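Local atomic coordinates of SPbeta prophage-derived uncharacterized protein YopX (Bacillus subtilis, PDB entry 2I2L), a protein that is of unknown function, is encoded by the SPbeta prophage of its host and forms a homodimer whose regular secondary structure is all beta strand. Residues T3-V7 with F64-R68; G29-L33 with V44-T48. All coordinates share one frame; numbering follows the deposited sequence.

From the N terminus, T3-V7, which runs into strand 5-8, is met after 56 intervening residues by F64-R68, closing contact 1. Within that loop the chain forms strands 13-15 and 21-25 and then the hairpin of strands 31-36 and 41-46, where contact 2 closes a short loop of ten residues; the two closures therefore nest and do not cross. Their centres are 16 Å apart, yet strand 5-8 of contact 1 packs directly on contact 2: A4 and R6 turn to F64-R68, while Y5 and V7 pack on L33. V7 also reaches W31. This strand thus ties the three-stranded antiparallel sheet containing the hairpin to the four-stranded sheet.

Contact 1 (T3-V7 with F64-R68); sequences TAYRV and FIYDR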
ATOM      1  N   THR B   3       7.247  -4.191   2.033  1.00 43.27           N
ATOM      2  CA  THR B   3       8.094  -3.254   2.736  1.00 40.95           C
ATOM      3  C   THR B   3       8.668  -2.108   1.923  1.00 38.80           C
ATOM      4  O   THR B   3       9.078  -1.100   2.488  1.00 37.80           O
ATOM      5  CB  THR B   3       9.221  -4.039   3.452  1.00 40.16           C
ATOM      6  OG1 THR B   3       8.796  -4.345   4.784  1.00 38.29           O
ATOM      7  CG2 THR B   3      10.510  -3.251   3.490  1.00 41.18           C
ATOM      8  N   ALA B   4       8.683  -2.251   0.603  1.00 37.98           N
ATOM      9  CA  ALA B   4       9.229  -1.205  -0.269  1.00 35.81           C
ATOM     10  C   ALA B   4       8.612   0.175  -0.045  1.00 34.09           C
ATOM     11  O   ALA B   4       7.388   0.333   0.023  1.00 33.50           O
ATOM     12  CB  ALA B   4       9.074  -1.600  -1.739  1.00 33.28           C
ATOM     13  N   TYR B   5       9.484   1.168   0.080  1.00 32.31           N
ATOM     14  CA  TYR B   5       9.063   2.550   0.253  1.00 30.28           C
ATOM     15  C   TYR B   5      10.244   3.431  -0.140  1.00 29.98           C
ATOM     16  O   TYR B   5      11.368   2.941  -0.320  1.00 28.68           O
ATOM     17  CB  TYR B   5       8.658   2.840   1.711  1.00 26.20           C
ATOM     18  CG  TYR B   5       9.820   2.945   2.662  1.00 21.82           C
ATOM     19  CD1 TYR B   5      10.303   1.824   3.316  1.00 20.52           C
ATOM     20  CD2 TYR B   5      10.507   4.154   2.826  1.00 20.45           C
ATOM     21  CE1 TYR B   5      11.450   1.887   4.105  1.00 21.20           C
ATOM     22  CE2 TYR B   5      11.651   4.233   3.600  1.00 18.63           C
ATOM     23  CZ  TYR B   5      12.125   3.091   4.237  1.00 21.29           C
ATOM     24  OH  TYR B   5      13.299   3.122   4.966  1.00 20.93           O
ATOM     25  N   ARG B   6       9.965   4.721  -0.292  1.00 30.09           N
ATOM     26  CA  ARG B   6      10.971   5.727  -0.622  1.00 30.84           C
ATOM     27  C   ARG B   6      10.505   7.030   0.028  1.00 30.69           C
ATOM     28  O   ARG B   6       9.306   7.300   0.106  1.00 30.69           O
ATOM     29  CB  ARG B   6      11.100   5.915  -2.149  1.00 30.25           C
ATOM     30  CG  ARG B   6       9.767   6.003  -2.874  1.00 32.12           C
ATOM     31  CD  ARG B   6       9.699   7.126  -3.902  1.00 33.62           C
ATOM     32  NE  ARG B   6       9.984   6.692  -5.269  1.00 33.68           N
ATOM     33  CZ  ARG B   6       9.217   6.989  -6.321  1.00 34.46           C
ATOM     34  NH1 ARG B   6       8.112   7.720  -6.173  1.00 30.01           N
ATOM     35  NH2 ARG B   6       9.551   6.549  -7.528  1.00 36.10           N
ATOM     36  N   VAL B   7      11.441   7.819   0.535  1.00 31.15           N
ATOM     37  CA  VAL B   7      11.074   9.091   1.135  1.00 31.54           C
ATOM     38  C   VAL B   7      11.841  10.222   0.493  1.00 32.12           C
ATOM     39  O   VAL B   7      13.045  10.126   0.244  1.00 30.97           O
ATOM     40  CB  VAL B   7      11.345   9.144   2.652  1.00 30.08           C
ATOM     41  CG1 VAL B   7      10.404   8.226   3.389  1.00 30.39           C
ATOM     42  CG2 VAL B   7      12.765   8.768   2.926  1.00 30.82           C
ATOM     43  N   PHE B  64       8.813  -3.028  -8.855  1.00 46.85           N
ATOM     44  CA  PHE B  64       8.174  -2.369  -7.720  1.00 42.76           C
ATOM     45  C   PHE B  64       7.860  -0.958  -8.214  1.00 41.31           C
ATOM     46  O   PHE B  64       8.706  -0.323  -8.838  1.00 41.35           O
ATOM     47  CB  PHE B  64       9.129  -2.292  -6.530  1.00 39.98           C
ATOM     48  CG  PHE B  64       8.762  -3.205  -5.404  1.00 38.84           C
ATOM     49  CD1 PHE B  64       9.690  -4.114  -4.895  1.00 38.09           C
ATOM     50  CD2 PHE B  64       7.482  -3.171  -4.856  1.00 36.57           C
ATOM     51  CE1 PHE B  64       9.348  -4.976  -3.855  1.00 36.90           C
ATOM     52  CE2 PHE B  64       7.129  -4.024  -3.818  1.00 37.34           C
ATOM     53  CZ  PHE B  64       8.063  -4.933  -3.314  1.00 36.96           C
ATOM     54  N   ILE B  65       6.651  -0.472  -7.959  1.00 40.08           N
ATOM     55  CA  ILE B  65       6.279   0.861  -8.408  1.00 39.43           C
ATOM     56  C   ILE B  65       5.780   1.672  -7.214  1.00 39.08           C
ATOM     57  O   ILE B  65       4.967   1.188  -6.424  1.00 38.54           O
ATOM     58  CB  ILE B  65       5.193   0.777  -9.528  1.00 39.36           C
ATOM     59  CG1 ILE B  65       5.383   1.914 -10.535  1.00 40.49           C
ATOM     60  CG2 ILE B  65       3.808   0.868  -8.937  1.00 39.33           C
ATOM     61  CD1 ILE B  65       4.566   1.751 -11.822  1.00 39.95           C
ATOM     62  N   TYR B  66       6.295   2.896  -7.077  1.00 38.88           N
ATOM     63  CA  TYR B  66       5.932   3.804  -5.980  1.00 37.66           C
ATOM     64  C   TYR B  66       4.947   4.861  -6.505  1.00 39.97           C
ATOM     65  O   TYR B  66       4.057   4.516  -7.269  1.00 40.61           O
ATOM     66  CB  TYR B  66       7.203   4.448  -5.427  1.00 32.84           C
ATOM     67  CG  TYR B  66       8.242   3.442  -4.941  1.00 27.96           C
ATOM     68  CD1 TYR B  66       8.294   3.050  -3.594  1.00 25.11           C
ATOM     69  CD2 TYR B  66       9.169   2.890  -5.824  1.00 24.53           C
ATOM     70  CE1 TYR B  66       9.241   2.144  -3.137  1.00 21.79           C
ATOM     71  CE2 TYR B  66      10.123   1.978  -5.382  1.00 25.36           C
ATOM     72  CZ  TYR B  66      10.157   1.607  -4.033  1.00 24.88           C
ATOM     73  OH  TYR B  66      11.117   0.713  -3.591  1.00 21.93           O
ATOM     74  N   ASP B  67       5.083   6.132  -6.126  1.00 44.03           N
ATOM     75  CA  ASP B  67       4.146   7.149  -6.632  1.00 47.40           C
ATOM     76  C   ASP B  67       4.746   8.119  -7.654  1.00 49.92           C
ATOM     77  O   ASP B  67       4.702   9.342  -7.486  1.00 49.39           O
ATOM     78  CB  ASP B  67       3.551   7.905  -5.463  1.00 47.72           C
ATOM     79  CG  ASP B  67       2.774   6.989  -4.542  1.00 49.48           C
ATOM     80  OD1 ASP B  67       3.419   6.086  -3.967  1.00 49.69           O
ATOM     81  OD2 ASP B  67       1.535   7.160  -4.406  1.00 46.72           O
ATOM     82  N   ARG B  68       5.249   7.541  -8.745  1.00 51.82           N
ATOM     83  CA  ARG B  68       5.933   8.264  -9.819  1.00 52.54           C
ATOM     84  C   ARG B  68       5.162   8.537 -11.117  1.00 51.11           C
ATOM     85  O   ARG B  68       3.959   8.289 -11.211  1.00 51.57           O
ATOM     86  CB  ARG B  68       7.200   7.490 -10.164  1.00 55.25           C
ATOM     87  CG  ARG B  68       6.901   6.075 -10.597  1.00 57.33           C
ATOM     88  CD  ARG B  68       7.406   5.059  -9.596  1.00 61.64           C
ATOM     89  NE  ARG B  68       8.851   4.865  -9.687  1.00 64.83           N
ATOM     90  CZ  ARG B  68       9.482   3.750  -9.317  1.00 66.76           C
ATOM     91  NH1 ARG B  68       8.796   2.722  -8.827  1.00 66.02           N
ATOM     92  NH2 ARG B  68      10.804   3.657  -9.440  1.00 68.09           N
TER
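Within the four-stranded antiparallel sheet, A4 and R6 meet F64 and Y66 across the strand 53-60 that separates strand 5-8 from strand 63-65. The two segments run in nearly the same direction, 27° apart, as next-but-one strands should. Their closest CA atoms, those of Y5 and Y66, are 7.1 Å apart, at the point where the chain has left strand 63-65. A4 and F64 meet through side chains that point toward each other: A4 CB lies over the middle of the F64 ring, 3.7 Å from its centroid and 8° off the normal, a CH-pi contact. The ring of Y66 slips in next to it, its OH 3.6 Å from A4 CB, while its edge faces the backbone, with CE1 3.4 Å from Y5 N. R6 reaches across Y66. Its chi1 of 45° brings CG to 3.4 Å from Y66 CD1, and bends at chi2 and chi3 then lay the guanidinium over Y66 CB. The polar end of R6 is held from outside, by a hydrogen bond from NE to Y15 OH, and the Y66 hydroxyl bonds weakly to W16 NE1. Within 64-68, R68 NH1 makes a weak 3.0 Å bond to F64 O. The contact thus joins next-but-one strands of an antiparallel sheet ordered 13-15, 5-8, 53-60, 63-65, through side chains that meet over the strand between.

Contact 2 (G29-L33 with V44-T48); sequences GDWTL and VVDST
T32 and L33 pair with D46 and V45, and W31 lies against S47 beyond them, in an antiparallel beta hairpin made by strands 31-36 and 41-46; the short segments 31-33 and 44-46 have axes 4.7 Å apart at closest and run at 169° to each other. V44 and V45 both face L33, a classic beta bulge: L33 O accepts V44 N at 2.7 Å and, weakly, V45 N, while L33 N bonds to V45 O at 2.7 Å. L33 CD2 packs against V44 CB at 3.6 Å. Next comes the non-hydrogen-bonded pair T32 and D46, whose side chains lie side by side and bring T32 OG1 to 3.1 Å from D46 OD1. At the open end of the ladder the strand gives way to a turn, and W31 takes over. Its chi1 of 59° sets the indole across the backbone of the partner, with S47 CB over the five-membered ring, 3.6 Å from its centroid, and D46 O over the same face. Two weak bonds, W31 N to S47 OG and S47 N to W31 O, add to this packing. Strand 31-36 is the middle of a three-stranded sheet: strand 21-25 flanks it on the other side, with L23 against W31, while L33 packs on Y5 and V7 of strand 5-8.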
ATOM      1  N   GLY B  29       0.791   7.940  14.139  1.00 41.17           N
ATOM      2  CA  GLY B  29       0.751   7.896  12.691  1.00 38.43           C
ATOM      3  C   GLY B  29       1.905   8.607  12.031  1.00 36.70           C
ATOM      4  O   GLY B  29       2.028   8.566  10.810  1.00 38.11           O
ATOM      5  N   ASP B  30       2.745   9.268  12.820  1.00 35.16           N
ATOM      6  CA  ASP B  30       3.895   9.962  12.251  1.00 33.73           C
ATOM      7  C   ASP B  30       4.944   8.946  11.851  1.00 31.15           C
ATOM      8  O   ASP B  30       4.936   7.805  12.323  1.00 31.24           O
ATOM      9  CB  ASP B  30       4.526  10.917  13.261  1.00 36.43           C
ATOM     10  CG  ASP B  30       3.587  12.015  13.696  1.00 38.58           C
ATOM     11  OD1 ASP B  30       2.476  12.112  13.115  1.00 41.23           O
ATOM     12  OD2 ASP B  30       3.971  12.778  14.618  1.00 36.64           O
ATOM     13  N   TRP B  31       5.848   9.364  10.977  1.00 27.40           N
ATOM     14  CA  TRP B  31       6.922   8.494  10.546  1.00 25.30           C
ATOM     15  C   TRP B  31       8.222   9.269  10.608  1.00 26.04           C
ATOM     16  O   TRP B  31       8.219  10.499  10.658  1.00 26.51           O
ATOM     17  CB  TRP B  31       6.678   7.976   9.129  1.00 21.85           C
ATOM     18  CG  TRP B  31       6.544   9.034   8.084  1.00 19.71           C
ATOM     19  CD1 TRP B  31       5.396   9.452   7.494  1.00 17.68           C
ATOM     20  CD2 TRP B  31       7.607   9.749   7.448  1.00 19.38           C
ATOM     21  NE1 TRP B  31       5.672  10.372   6.522  1.00 15.68           N
ATOM     22  CE2 TRP B  31       7.020  10.575   6.469  1.00 16.90           C
ATOM     23  CE3 TRP B  31       9.003   9.771   7.609  1.00 20.11           C
ATOM     24  CZ2 TRP B  31       7.771  11.414   5.644  1.00 21.63           C
ATOM     25  CZ3 TRP B  31       9.762  10.609   6.787  1.00 22.11           C
ATOM     26  CH2 TRP B  31       9.141  11.421   5.813  1.00 23.40           C
ATOM     27  N   THR B  32       9.336   8.551  10.612  1.00 26.87           N
ATOM     28  CA  THR B  32      10.644   9.185  10.681  1.00 26.44           C
ATOM     29  C   THR B  32      11.695   8.349   9.986  1.00 25.72           C
ATOM     30  O   THR B  32      11.881   7.181  10.315  1.00 25.19           O
ATOM     31  CB  THR B  32      11.096   9.346  12.123  1.00 27.01           C
ATOM     32  OG1 THR B  32      10.149  10.148  12.838  1.00 28.00           O
ATOM     33  CG2 THR B  32      12.474   9.984  12.165  1.00 27.81           C
ATOM     34  N   LEU B  33      12.397   8.940   9.035  1.00 25.91           N
ATOM     35  CA  LEU B  33      13.432   8.196   8.355  1.00 27.22           C
ATOM     36  C   LEU B  33      14.714   8.295   9.171  1.00 30.08           C
ATOM     37  O   LEU B  33      15.261   9.379   9.329  1.00 31.40           O
ATOM     38  CB  LEU B  33      13.677   8.753   6.962  1.00 24.59           C
ATOM     39  CG  LEU B  33      14.739   7.940   6.225  1.00 26.64           C
ATOM     40  CD1 LEU B  33      14.148   6.607   5.782  1.00 24.02           C
ATOM     41  CD2 LEU B  33      15.251   8.723   5.026  1.00 28.27           C
ATOM     42  N   VAL B  44      17.001  11.486   9.488  1.00 33.90           N
ATOM     43  CA  VAL B  44      17.167  12.035   8.147  1.00 32.25           C
ATOM     44  C   VAL B  44      16.005  12.991   7.854  1.00 33.26           C
ATOM     45  O   VAL B  44      16.210  14.111   7.364  1.00 32.06           O
ATOM     46  CB  VAL B  44      17.164  10.907   7.080  1.00 31.84           C
ATOM     47  CG1 VAL B  44      17.513  11.477   5.714  1.00 30.73           C
ATOM     48  CG2 VAL B  44      18.143   9.808   7.472  1.00 30.72           C
ATOM     49  N   VAL B  45      14.787  12.530   8.139  1.00 33.24           N
ATOM     50  CA  VAL B  45      13.589  13.337   7.941  1.00 34.90           C
ATOM     51  C   VAL B  45      12.408  12.821   8.729  1.00 36.31           C
ATOM     52  O   VAL B  45      12.384  11.669   9.152  1.00 36.29           O
ATOM     53  CB  VAL B  45      13.148  13.414   6.472  1.00 34.85           C
ATOM     54  CG1 VAL B  45      13.460  14.787   5.923  1.00 33.36           C
ATOM     55  CG2 VAL B  45      13.821  12.329   5.660  1.00 35.89           C
ATOM     56  N   ASP B  46      11.427  13.701   8.908  1.00 38.77           N
ATOM     57  CA  ASP B  46      10.205  13.417   9.646  1.00 39.02           C
ATOM     58  C   ASP B  46       9.013  13.642   8.768  1.00 40.02           C
ATOM     59  O   ASP B  46       9.132  14.063   7.631  1.00 41.80           O
ATOM     60  CB  ASP B  46      10.078  14.361  10.829  1.00 39.38           C
ATOM     61  CG  ASP B  46      11.077  14.070  11.901  1.00 40.84           C
ATOM     62  OD1 ASP B  46      10.780  13.221  12.756  1.00 43.04           O
ATOM     63  OD2 ASP B  46      12.169  14.672  11.884  1.00 43.53           O
ATOM     64  N   SER B  47       7.849  13.356   9.318  1.00 42.16           N
ATOM     65  CA  SER B  47       6.603  13.570   8.615  1.00 44.17           C
ATOM     66  C   SER B  47       6.266  15.039   8.901  1.00 45.32           C
ATOM     67  O   SER B  47       5.406  15.634   8.256  1.00 45.62           O
ATOM     68  CB  SER B  47       5.517  12.644   9.182  1.00 45.07           C
ATOM     69  OG  SER B  47       5.362  12.806  10.590  1.00 44.94           O
ATOM     70  N   THR B  48       6.970  15.613   9.877  1.00 46.22           N
ATOM     71  CA  THR B  48       6.767  17.004  10.281  1.00 46.11           C
ATOM     72  C   THR B  48       7.147  17.950   9.156  1.00 45.75           C
ATOM     73  O   THR B  48       6.429  18.906   8.876  1.00 46.29           O
ATOM     74  CB  THR B  48       7.610  17.371  11.533  1.00 46.13           C
ATOM     75  OG1 THR B  48       8.998  17.117  11.277  1.00 45.32           O
ATOM     76  CG2 THR B  48       7.158  16.561  12.732  1.00 45.83           C
TER